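Local coordinates for protein superoxide dismutase [Cu-Zn] (Bacteroidetes bacterium GWA2_30_7, PDB 7B4O) that probably catalyses the dismutation of superoxide to oxygen and hydrogen peroxide, as a copper-zinc enzyme of bacterial origin captured here with zinc in its metal sites, at residues 25-37 with 102-114. Sequence-based numbering, arbitrary orientation.
With ZN (zinc ion), chain G.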
loop_
_atom_site.group_PDB
_atom_site.type_symbol
_atom_site.label_atom_id
_atom_site.label_comp_id
_atom_site.label_asym_id
_atom_site.label_seq_id
_atom_site.Cartn_x
_atom_site.Cartn_y
_atom_site.Cartn_z
ATOM N N ILE A 25 -6.425 8.540 2.849
ATOM C CA ILE A 25 -7.807 8.051 2.639
ATOM C C ILE A 25 -8.040 6.912 3.628
ATOM O O ILE A 25 -7.183 6.033 3.722
ATOM C CB ILE A 25 -8.015 7.603 1.183
ATOM C CG1 ILE A 25 -7.637 8.713 0.201
ATOM C CG2 ILE A 25 -9.445 7.123 0.982
ATOM C CD1 ILE A 25 -7.038 8.203 -1.059
ATOM N N THR A 26 -9.146 6.963 4.350
ATOM C CA THR A 26 -9.552 5.866 5.250
ATOM C C THR A 26 -10.891 5.310 4.786
ATOM O O THR A 26 -11.735 6.059 4.261
ATOM C CB THR A 26 -9.592 6.300 6.713
ATOM O OG1 THR A 26 -10.653 7.235 6.868
ATOM C CG2 THR A 26 -8.267 6.869 7.166
ATOM N N PHE A 27 -11.045 4.016 5.015
ATOM C CA PHE A 27 -12.269 3.247 4.727
ATOM C C PHE A 27 -12.663 2.587 6.039
ATOM O O PHE A 27 -11.859 1.800 6.543
ATOM C CB PHE A 27 -11.999 2.211 3.637
ATOM C CG PHE A 27 -11.426 2.763 2.359
ATOM C CD1 PHE A 27 -10.060 2.927 2.195
ATOM C CD2 PHE A 27 -12.258 3.073 1.295
ATOM C CE1 PHE A 27 -9.549 3.434 1.011
ATOM C CE2 PHE A 27 -11.741 3.543 0.101
ATOM C CZ PHE A 27 -10.388 3.718 -0.047
ATOM N N THR A 28 -13.847 2.886 6.564
ATOM C CA THR A 28 -14.288 2.347 7.874
ATOM C C THR A 28 -15.646 1.669 7.686
ATOM O O THR A 28 -16.556 2.317 7.144
ATOM C CB THR A 28 -14.296 3.454 8.932
ATOM O OG1 THR A 28 -13.003 4.068 8.928
ATOM C CG2 THR A 28 -14.610 2.923 10.313
ATOM N N LYS A 29 -15.761 0.413 8.118
ATOM C CA LYS A 29 -17.056 -0.301 8.104
ATOM C C LYS A 29 -18.030 0.518 8.949
ATOM O O LYS A 29 -17.646 0.918 10.050
ATOM C CB LYS A 29 -16.904 -1.737 8.611
ATOM C CG LYS A 29 -18.077 -2.656 8.292
ATOM C CD LYS A 29 -18.174 -3.035 6.827
ATOM C CE LYS A 29 -19.499 -3.668 6.455
ATOM N NZ LYS A 29 -20.601 -2.675 6.420
ATOM N N SER A 30 -19.223 0.790 8.412
ATOM C CA SER A 30 -20.363 1.422 9.125
ATOM C C SER A 30 -21.578 0.504 9.000
ATOM O O SER A 30 -21.511 -0.469 8.221
ATOM C CB SER A 30 -20.648 2.804 8.597
ATOM O OG SER A 30 -21.148 2.739 7.271
ATOM N N ASP A 31 -22.651 0.817 9.730
ATOM C CA ASP A 31 -23.931 0.058 9.683
ATOM C C ASP A 31 -24.434 0.018 8.236
ATOM O O ASP A 31 -24.931 -1.037 7.815
ATOM C CB ASP A 31 -24.995 0.629 10.623
ATOM C CG ASP A 31 -25.071 2.146 10.700
ATOM O OD1 ASP A 31 -24.728 2.819 9.703
ATOM O OD2 ASP A 31 -25.473 2.639 11.766
ATOM N N ASP A 32 -24.287 1.127 7.511
ATOM C CA ASP A 32 -24.919 1.382 6.189
ATOM C C ASP A 32 -23.948 1.099 5.034
ATOM O O ASP A 32 -24.362 1.310 3.880
ATOM C CB ASP A 32 -25.502 2.797 6.098
ATOM C CG ASP A 32 -24.598 3.929 6.559
ATOM O OD1 ASP A 32 -23.449 3.646 6.945
ATOM O OD2 ASP A 32 -25.062 5.089 6.533
ATOM N N GLY A 33 -22.716 0.656 5.307
ATOM C CA GLY A 33 -21.730 0.328 4.256
ATOM C C GLY A 33 -20.310 0.623 4.701
ATOM O O GLY A 33 -19.941 0.234 5.809
ATOM N N VAL A 34 -19.533 1.289 3.856
ATOM C CA VAL A 34 -18.133 1.685 4.179
ATOM C C VAL A 34 -18.022 3.204 4.046
ATOM O O VAL A 34 -18.321 3.739 2.974
ATOM C CB VAL A 34 -17.101 0.939 3.316
ATOM C CG1 VAL A 34 -15.701 1.544 3.457
ATOM C CG2 VAL A 34 -17.099 -0.543 3.647
ATOM N N LYS A 35 -17.625 3.860 5.128
ATOM C CA LYS A 35 -17.384 5.317 5.135
ATOM C C LYS A 35 -16.013 5.583 4.514
ATOM O O LYS A 35 -14.984 5.116 5.065
ATOM C CB LYS A 35 -17.468 5.882 6.554
ATOM C CG LYS A 35 -17.289 7.390 6.638
ATOM C CD LYS A 35 -17.296 7.876 8.063
ATOM C CE LYS A 35 -17.149 9.370 8.191
ATOM N NZ LYS A 35 -17.331 9.794 9.596
ATOM N N VAL A 36 -16.015 6.316 3.413
ATOM C CA VAL A 36 -14.780 6.766 2.712
ATOM C C VAL A 36 -14.508 8.189 3.173
ATOM O O VAL A 36 -15.414 9.023 3.053
ATOM C CB VAL A 36 -14.946 6.696 1.186
ATOM C CG1 VAL A 36 -13.683 7.130 0.462
ATOM C CG2 VAL A 36 -15.376 5.296 0.772
ATOM N N VAL A 37 -13.325 8.424 3.730
ATOM C CA VAL A 37 -12.887 9.781 4.150
ATOM C C VAL A 37 -11.536 10.055 3.504
ATOM O O VAL A 37 -10.578 9.324 3.786
ATOM C CB VAL A 37 -12.800 9.930 5.677
ATOM C CG1 VAL A 37 -12.316 11.330 6.047
ATOM C CG2 VAL A 37 -14.125 9.633 6.338
ATOM N N HIS A 102 -11.285 17.531 0.563
ATOM C CA HIS A 102 -11.963 16.675 1.558
ATOM C C HIS A 102 -13.120 15.968 0.862
ATOM O O HIS A 102 -13.895 16.629 0.140
ATOM C CB HIS A 102 -12.408 17.502 2.763
ATOM C CG HIS A 102 -13.174 16.731 3.775
ATOM N ND1 HIS A 102 -12.581 15.828 4.651
ATOM C CD2 HIS A 102 -14.487 16.731 4.071
ATOM C CE1 HIS A 102 -13.514 15.318 5.434
ATOM N NE2 HIS A 102 -14.677 15.863 5.101
ATOM N N LEU A 103 -13.246 14.677 1.105
ATOM C CA LEU A 103 -14.414 13.896 0.629
ATOM C C LEU A 103 -14.824 12.935 1.733
ATOM O O LEU A 103 -13.946 12.339 2.365
ATOM C CB LEU A 103 -14.047 13.141 -0.651
ATOM C CG LEU A 103 -15.116 12.188 -1.188
ATOM C CD1 LEU A 103 -16.383 12.938 -1.568
ATOM C CD2 LEU A 103 -14.585 11.392 -2.360
ATOM N N GLU A 104 -16.129 12.844 1.962
ATOM C CA GLU A 104 -16.741 11.862 2.880
ATOM C C GLU A 104 -18.018 11.358 2.223
ATOM O O GLU A 104 -18.860 12.177 1.863
ATOM C CB GLU A 104 -17.019 12.564 4.207
ATOM C CG GLU A 104 -17.448 11.686 5.334
ATOM C CD GLU A 104 -17.653 12.527 6.585
ATOM O OE1 GLU A 104 -18.552 12.159 7.350
ATOM O OE2 GLU A 104 -16.930 13.575 6.768
ATOM N N TYR A 105 -18.157 10.049 2.078
ATOM C CA TYR A 105 -19.440 9.461 1.622
ATOM C C TYR A 105 -19.456 7.994 2.044
ATOM O O TYR A 105 -18.403 7.428 2.400
ATOM C CB TYR A 105 -19.657 9.660 0.118
ATOM C CG TYR A 105 -18.995 8.626 -0.749
ATOM C CD1 TYR A 105 -17.644 8.683 -1.036
ATOM C CD2 TYR A 105 -19.722 7.562 -1.259
ATOM C CE1 TYR A 105 -17.034 7.716 -1.815
ATOM C CE2 TYR A 105 -19.131 6.593 -2.049
ATOM C CZ TYR A 105 -17.781 6.672 -2.329
ATOM O OH TYR A 105 -17.171 5.728 -3.094
ATOM N N ILE A 106 -20.649 7.415 2.000
ATOM C CA ILE A 106 -20.897 5.994 2.344
ATOM C C ILE A 106 -21.010 5.204 1.042
ATOM O O ILE A 106 -21.947 5.464 0.247
ATOM C CB ILE A 106 -22.169 5.857 3.197
ATOM C CG1 ILE A 106 -22.106 6.709 4.466
ATOM C CG2 ILE A 106 -22.423 4.393 3.495
ATOM C CD1 ILE A 106 -20.914 6.422 5.350
ATOM N N ASP A 107 -20.093 4.269 0.853
ATOM C CA ASP A 107 -20.063 3.363 -0.312
ATOM C C ASP A 107 -20.674 2.027 0.108
ATOM O O ASP A 107 -20.287 1.484 1.137
ATOM C CB ASP A 107 -18.639 3.226 -0.842
ATOM C CG ASP A 107 -18.617 2.577 -2.206
ATOM O OD1 ASP A 107 -18.858 1.359 -2.277
ATOM O OD2 ASP A 107 -18.361 3.282 -3.170
ATOM N N LYS A 108 -21.622 1.520 -0.681
ATOM C CA LYS A 108 -22.377 0.282 -0.358
ATOM C C LYS A 108 -21.801 -0.918 -1.116
ATOM O O LYS A 108 -22.352 -2.013 -0.964
ATOM C CB LYS A 108 -23.855 0.506 -0.677
ATOM C CG LYS A 108 -24.518 1.552 0.206
ATOM C CD LYS A 108 -26.030 1.458 0.236
ATOM C CE LYS A 108 -26.641 2.172 1.422
ATOM N NZ LYS A 108 -26.668 1.315 2.633
ATOM N N MET A 109 -20.728 -0.741 -1.886
ATOM C CA MET A 109 -20.165 -1.810 -2.752
ATOM C C MET A 109 -18.787 -2.275 -2.263
ATOM O O MET A 109 -18.476 -3.460 -2.427
ATOM C CB MET A 109 -20.058 -1.327 -4.201
ATOM C CG MET A 109 -21.398 -1.014 -4.817
ATOM S SD MET A 109 -21.346 -1.192 -6.596
ATOM C CE MET A 109 -23.076 -0.973 -7.031
ATOM N N ILE A 110 -17.964 -1.387 -1.706
ATOM C CA ILE A 110 -16.568 -1.768 -1.351
ATOM C C ILE A 110 -16.581 -2.617 -0.066
ATOM O O ILE A 110 -17.361 -2.323 0.867
ATOM C CB ILE A 110 -15.639 -0.537 -1.295
ATOM C CG1 ILE A 110 -16.036 0.476 -0.225
ATOM C CG2 ILE A 110 -15.551 0.117 -2.670
ATOM C CD1 ILE A 110 -15.273 1.782 -0.358
ATOM N N VAL A 111 -15.763 -3.669 -0.048
ATOM C CA VAL A 111 -15.603 -4.588 1.119
ATOM C C VAL A 111 -14.112 -4.850 1.349
ATOM O O VAL A 111 -13.298 -4.459 0.485
ATOM C CB VAL A 111 -16.381 -5.902 0.920
ATOM C CG1 VAL A 111 -17.880 -5.655 0.798
ATOM C CG2 VAL A 111 -15.881 -6.675 -0.284
ATOM N N PHE A 112 -13.773 -5.496 2.466
ATOM C CA PHE A 112 -12.374 -5.751 2.895
ATOM C C PHE A 112 -12.030 -7.242 2.845
ATOM O O PHE A 112 -10.932 -7.606 3.301
ATOM C CB PHE A 112 -12.136 -5.216 4.307
ATOM C CG PHE A 112 -12.473 -3.757 4.497
ATOM C CD1 PHE A 112 -12.093 -2.803 3.565
ATOM C CD2 PHE A 112 -13.167 -3.333 5.617
ATOM C CE1 PHE A 112 -12.421 -1.467 3.745
ATOM C CE2 PHE A 112 -13.481 -1.994 5.796
ATOM C CZ PHE A 112 -13.111 -1.062 4.862
ATOM N N GLU A 113 -12.920 -8.089 2.329
ATOM C CA GLU A 113 -12.666 -9.555 2.265
ATOM C C GLU A 113 -13.301 -10.114 0.992
ATOM O O GLU A 113 -14.229 -9.473 0.486
ATOM C CB GLU A 113 -13.170 -10.249 3.531
ATOM C CG GLU A 113 -14.649 -10.063 3.792
ATOM C CD GLU A 113 -15.199 -10.979 4.876
ATOM O OE1 GLU A 113 -16.339 -11.477 4.723
ATOM O OE2 GLU A 113 -14.474 -11.211 5.866
ATOM N N GLY A 114 -12.781 -11.244 0.503
ATOM C CA GLY A 114 -13.302 -11.962 -0.671
ATOM C C GLY A 114 -12.890 -11.307 -1.979
ATOM O O GLY A 114 -11.966 -10.467 -1.960
HETATM ZN ZN ZN G . -16.385 15.632 6.123
#
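The backbone N atoms of Thr-28 and Lys-29 lie at the edge of the Phe-112 ring, near its plane, while its CZ comes to 3.7 Å from Phe-27 CB and meets Val-34 CG1 obliquely. The Phe-27 ring is met obliquely by CD1 of Ile-110, and the same methyl lies 3.7 Å from Val-36 CG2. With CG1 set between its backbone N and carbonyl carbon (chi1 63°), Ile-110 crosses Phe-27, Val-34 and Val-36 at about right angles. Tyr-105 runs alongside Val-36, pointing the same way, its CE1 3.8 Å from Val-36 CB. Phe-27, Val-34, Val-36 and Ile-110 are buried within the Greek-key beta-barrel of Cu,Zn superoxide dismutases, where Ile-52 touches Ile-110; Leu-90 touches Tyr-105. Here the hairpin 25-37, closed by a type I turn from Ser-30 to Gly-33, pairs antiparallel with strand 102-107; Val-34 and Asp-107 exchange two backbone bonds, as do Val-36 and Tyr-105. At the end of the strand, Asp-107 OD1 accepts the backbone N of Met-109 and of Ile-110 from opposite faces of the carboxylate, forming an Asx turn, while OD2 accepts the Tyr-105 hydroxyl on its anti lone pair (OH to OD2 2.7 Å) and forms a salt bridge with Arg-85. Replacing Asp-107 by an alanine is likely to leave both amides and the Tyr-105 hydroxyl without their acceptor, and Arg-85 without its carboxylate, so that the turn carrying Ile-110 could shift. On the sheet face carrying Lys-35, Val-37, Glu-104 and Ile-106, Ile-106 CD1 rests on Lys-35 CB at 3.7 Å, and the extended Lys-35 forms a long salt bridge, NZ to Glu-104 OE1 3.5 Å. Glu-104 OE2 (2.2 Å) and His-102 NE2 bind a surface zinc ion, the His-102 ring being held through ND1 by Asp-39. At the turn, Lys-108 NZ donates to Asp-32 O, 2.6 Å away.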